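Local atomic coordinates of ureidoglycolate hydrolase (Arabidopsis thaliana, PDB entry 4PXE), a protein that hydrolyses (S)-ureidoglycolate to glyoxylate, ammonia and carbon dioxide in plant purine breakdown, using two manganese ions per subunit. Residues A[8-13]-A[420-425]; A[235-240]-A[299-304]. All blocks are in the same frame, centred on the assembly; numbering follows the deposited sequence.

The modelled chain starts at Asn8, and its first turn, 8-13, packs on the helix that ends the fold, 410-429. Contact 1 therefore closes a loop of some 400 residues and brings the two chain ends together on the metal-binding part of this M20-family enzyme. Contact 2 falls within that loop. It closes a much shorter one, in which strand 222-239 leads through helix 256-272 and strand 280-289 back to strand 295-308. That pairing belongs to the region involved in dimerization. The two contacts lie on opposite sides of the chain's centre. Their centres are 51 Å apart and their nearest atoms about 30 Å, so neither touches the other.

Contact 1: A[8-13]-A[420-425]; sequences NLASSL and LSLTLA
Leu422 meets three residues of the N-terminal turn, Leu9, Ala10 and Leu13, and each uses a different atom of it. Leu422 CB lies 4.0 Å from Leu13 CD1. Its CG stands anti to the backbone N (chi1 -172°), and from there the two methyls reach the turn. Leu422 CD1 meets Leu9 CD2 at 3.9 Å. Leu422 CD2 meets Ala10 CB at 3.7 Å. The Leu9 and Leu422 side chains run past one another, pointing opposite ways. That of Leu13 lies across Leu422, roughly perpendicular to it.

Leu9 CD2 also rests on Ala425 CB, 3.7 Å away and nearly one helical turn on from Leu422. This methyl thus touches two residues of the helix. At the other end of the contact Leu13 CD1 reaches Ser421 CB at 4.2 Å. No hydrogen bond joins the two segments, and the contact is purely apolar.

The polar groups of 8-13 bond mostly within the turn. Asn8 OD1 accepts from Ser11 N at 2.9 Å, an Asx motif at the start of the weakly bonded helix 9-12. The donor lies nearly along the C=O axis. Ser12 OG donates a hydrogen bond to Leu9 O at 2.7 Å and also bonds Ser121 OG. Ser421 OG turns back to Val417 O of its own helix and bonds Ala114 O weakly.

This is plain packing between the two ends of the chain, away from the metal and substrate sites. Helix 105-120 borders it through Val117, which touches Leu13 and Ser421. Helix 352-364 borders it through Ala361 and Glu364, against Leu422. Leu420, Thr423 and Leu424 of the C-terminal helix touch Leu205 of strand 201-209.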
# COMPACT_ATOMS: atom_id res chain seq x y z
N ASN A 8 53.09 14.94 -15.68
CA ASN A 8 52.66 15.63 -14.47
C ASN A 8 51.69 14.78 -13.65
O ASN A 8 51.49 13.60 -13.94
CB ASN A 8 52.03 16.98 -14.82
CG ASN A 8 50.93 16.86 -15.87
OD1 ASN A 8 50.33 15.80 -16.05
ND2 ASN A 8 50.67 17.96 -16.57
N LEU A 9 51.08 15.38 -12.64
CA LEU A 9 50.10 14.65 -11.84
C LEU A 9 48.93 14.14 -12.70
O LEU A 9 48.58 12.97 -12.63
CB LEU A 9 49.57 15.53 -10.70
CG LEU A 9 48.53 14.82 -9.84
CD1 LEU A 9 49.13 13.59 -9.17
CD2 LEU A 9 47.97 15.78 -8.81
N ALA A 10 48.36 15.02 -13.51
CA ALA A 10 47.23 14.67 -14.36
C ALA A 10 47.50 13.46 -15.25
O ALA A 10 46.70 12.53 -15.32
CB ALA A 10 46.79 15.86 -15.21
N SER A 11 48.65 13.46 -15.91
CA SER A 11 48.96 12.38 -16.84
C SER A 11 49.25 11.07 -16.11
O SER A 11 49.14 10.00 -16.70
CB SER A 11 50.13 12.76 -17.75
OG SER A 11 51.32 12.90 -17.01
N SER A 12 49.59 11.16 -14.83
CA SER A 12 49.91 9.97 -14.03
C SER A 12 48.68 9.28 -13.43
O SER A 12 48.79 8.17 -12.91
CB SER A 12 50.86 10.33 -12.89
OG SER A 12 50.16 10.95 -11.84
N LEU A 13 47.53 9.93 -13.47
CA LEU A 13 46.34 9.38 -12.83
C LEU A 13 45.84 8.16 -13.59
O LEU A 13 45.55 8.25 -14.79
CB LEU A 13 45.24 10.44 -12.74
CG LEU A 13 45.57 11.73 -12.00
CD1 LEU A 13 44.35 12.66 -11.97
CD2 LEU A 13 46.08 11.46 -10.58
N LEU A 420 37.70 14.13 -10.17
CA LEU A 420 37.62 14.27 -8.72
C LEU A 420 39.00 14.26 -8.06
O LEU A 420 39.29 15.12 -7.22
CB LEU A 420 36.74 13.17 -8.13
CG LEU A 420 36.57 13.22 -6.62
CD1 LEU A 420 35.95 14.54 -6.17
CD2 LEU A 420 35.72 12.04 -6.14
N SER A 421 39.84 13.30 -8.44
CA SER A 421 41.20 13.21 -7.92
C SER A 421 41.98 14.51 -8.14
O SER A 421 42.62 15.04 -7.22
CB SER A 421 41.96 12.07 -8.60
OG SER A 421 41.40 10.81 -8.29
N LEU A 422 41.93 15.00 -9.37
CA LEU A 422 42.74 16.16 -9.74
C LEU A 422 42.18 17.43 -9.10
O LEU A 422 42.95 18.30 -8.69
CB LEU A 422 42.80 16.27 -11.26
CG LEU A 422 43.77 17.31 -11.84
CD1 LEU A 422 45.18 17.18 -11.23
CD2 LEU A 422 43.82 17.15 -13.34
N THR A 423 40.86 17.54 -9.00
CA THR A 423 40.26 18.70 -8.35
C THR A 423 40.56 18.70 -6.84
O THR A 423 40.89 19.75 -6.28
CB THR A 423 38.73 18.75 -8.58
OG1 THR A 423 38.45 18.72 -9.99
CG2 THR A 423 38.15 20.04 -8.01
N LEU A 424 40.48 17.54 -6.20
CA LEU A 424 40.85 17.41 -4.78
C LEU A 424 42.29 17.85 -4.57
O LEU A 424 42.60 18.56 -3.61
CB LEU A 424 40.71 15.95 -4.32
CG LEU A 424 39.30 15.42 -4.10
CD1 LEU A 424 39.36 13.92 -3.88
CD2 LEU A 424 38.63 16.11 -2.91
N ALA A 425 43.17 17.39 -5.46
CA ALA A 425 44.60 17.68 -5.37
C ALA A 425 44.84 19.18 -5.49
O ALA A 425 45.59 19.77 -4.70
CB ALA A 425 45.35 16.93 -6.46

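Contact 2: A[235-240]-A[299-304]; sequences KVEFEG and KSHLEI
Glu237 and His301 face each other as a non-hydrogen-bonded pair of antiparallel strands and are joined through their side chains. His301 ND1 donates to Glu237 OE2 at 2.7 Å. OE2 accepts this bond through its anti lone pair and lies near the ring plane, although carboxylate and ring are turned 74° apart. The imidazole is gripped at its other nitrogen too. His301 NE2 donates to Glu303 OE2 at 2.7 Å, nearly straight at 177° and again to an anti lone pair. The two carboxylates fix the ring's rotation and could favour a doubly protonated imidazole, consistent with both nitrogens donating. The other oxygen of Glu237, OE1, accepts from a water at 3.0 Å. That water accepts from Lys299 NZ and bridges the two charges.

The strands form an antiparallel ladder in the region involved in dimerization. Strands 335-344, 222-239, 295-308 and 280-289 pair antiparallel in that order, with helix 256-272 on one face, as in the dimerization domain of M20-family enzymes. Val236 with Leu302, and Phe238 with Ser300, are the hydrogen-bonded pairs here. Val236 N reaches Leu302 O at 2.9 Å, and Leu302 N reaches Val236 O at 2.8 Å. Phe238 and Ser300 exchange a similar pair of bonds. On the other edge of strand 222-239, Glu237 pairs with Ser337 and Glu338. Glu303 packs on Ile293 of the second subunit.

The face bearing Val236, Phe238, Ser300 and Leu302 is largely apolar and packs on that helix. Leu302 CD1 touches Phe238 CE2 at 4.0 Å and also approaches Val236 CB. Ser300 OG sits at the edge of the Phe238 ring, in its plane, 3.5 Å from CD2. It holds the position between backbone N and carbonyl carbon (chi1 61°), and its hydrogen-bond partner is Ala256 O.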
# COMPACT_ATOMS: atom_id res chain seq x y z
N LYS A 235 3.01 16.14 2.42
CA LYS A 235 2.20 14.99 2.83
C LYS A 235 0.77 15.46 2.99
O LYS A 235 0.51 16.46 3.67
CB LYS A 235 2.67 14.45 4.17
CG LYS A 235 3.82 13.47 4.11
CD LYS A 235 3.76 12.51 5.29
CE LYS A 235 3.90 13.23 6.62
NZ LYS A 235 3.82 12.28 7.77
N VAL A 236 -0.17 14.74 2.39
CA VAL A 236 -1.58 15.11 2.43
C VAL A 236 -2.42 13.91 2.79
O VAL A 236 -2.21 12.81 2.29
CB VAL A 236 -2.04 15.67 1.06
CG1 VAL A 236 -3.49 16.12 1.12
CG2 VAL A 236 -1.13 16.82 0.63
N GLU A 237 -3.38 14.12 3.70
CA GLU A 237 -4.35 13.08 4.00
C GLU A 237 -5.77 13.61 3.95
O GLU A 237 -6.05 14.73 4.38
CB GLU A 237 -4.07 12.44 5.37
CG GLU A 237 -2.72 11.76 5.43
CD GLU A 237 -2.56 10.83 6.63
OE1 GLU A 237 -3.33 10.97 7.60
OE2 GLU A 237 -1.65 9.97 6.58
N PHE A 238 -6.66 12.79 3.40
CA PHE A 238 -8.10 13.06 3.40
C PHE A 238 -8.79 12.00 4.24
O PHE A 238 -8.38 10.83 4.23
CB PHE A 238 -8.66 12.98 1.99
CG PHE A 238 -8.17 14.05 1.05
CD1 PHE A 238 -8.67 15.35 1.12
CD2 PHE A 238 -7.24 13.74 0.07
CE1 PHE A 238 -8.24 16.31 0.23
CE2 PHE A 238 -6.80 14.71 -0.82
CZ PHE A 238 -7.30 15.99 -0.74
N GLU A 239 -9.84 12.39 4.97
CA GLU A 239 -10.64 11.43 5.74
C GLU A 239 -12.12 11.51 5.39
O GLU A 239 -12.68 12.60 5.28
CB GLU A 239 -10.45 11.64 7.25
CG GLU A 239 -9.10 11.19 7.79
CD GLU A 239 -8.88 11.54 9.25
OE1 GLU A 239 -9.67 12.34 9.79
OE2 GLU A 239 -7.91 11.03 9.85
N GLY A 240 -12.74 10.34 5.21
CA GLY A 240 -14.17 10.24 4.97
C GLY A 240 -14.77 9.17 5.86
O GLY A 240 -14.11 8.64 6.74
N LYS A 299 -9.67 6.74 4.46
CA LYS A 299 -8.48 7.58 4.56
C LYS A 299 -7.65 7.41 3.31
O LYS A 299 -7.51 6.30 2.79
CB LYS A 299 -7.65 7.22 5.78
CG LYS A 299 -8.29 7.54 7.12
CD LYS A 299 -7.23 7.63 8.21
CE LYS A 299 -6.32 6.41 8.22
NZ LYS A 299 -5.30 6.50 9.30
N SER A 300 -7.10 8.51 2.80
CA SER A 300 -6.11 8.42 1.74
C SER A 300 -4.91 9.26 2.13
O SER A 300 -5.03 10.24 2.86
CB SER A 300 -6.69 8.88 0.41
OG SER A 300 -7.11 10.23 0.46
N HIS A 301 -3.75 8.85 1.64
CA HIS A 301 -2.47 9.43 2.04
C HIS A 301 -1.66 9.62 0.77
O HIS A 301 -1.39 8.64 0.06
CB HIS A 301 -1.76 8.45 2.99
CG HIS A 301 -0.36 8.82 3.34
ND1 HIS A 301 -0.03 9.52 4.48
CD2 HIS A 301 0.81 8.57 2.71
CE1 HIS A 301 1.28 9.70 4.52
NE2 HIS A 301 1.82 9.13 3.46
N LEU A 302 -1.30 10.87 0.48
CA LEU A 302 -0.47 11.18 -0.69
C LEU A 302 0.83 11.79 -0.24
O LEU A 302 0.87 12.56 0.72
CB LEU A 302 -1.13 12.23 -1.59
CG LEU A 302 -2.51 11.98 -2.15
CD1 LEU A 302 -3.54 12.49 -1.15
CD2 LEU A 302 -2.67 12.66 -3.51
N GLU A 303 1.90 11.48 -0.96
CA GLU A 303 3.16 12.19 -0.77
C GLU A 303 3.57 12.75 -2.12
O GLU A 303 3.63 12.02 -3.12
CB GLU A 303 4.23 11.28 -0.15
CG GLU A 303 3.74 10.66 1.13
CD GLU A 303 4.81 9.95 1.93
OE1 GLU A 303 6.01 10.23 1.73
OE2 GLU A 303 4.44 9.10 2.77
N ILE A 304 3.82 14.05 -2.13
CA ILE A 304 3.96 14.83 -3.35
C ILE A 304 5.33 15.47 -3.39
O ILE A 304 5.77 16.06 -2.40
CB ILE A 304 2.89 15.94 -3.39
CG1 ILE A 304 1.48 15.33 -3.29
CG2 ILE A 304 3.03 16.78 -4.65
CD1 ILE A 304 0.36 16.36 -3.08
O HOH W 1 -3.31 8.89 9.77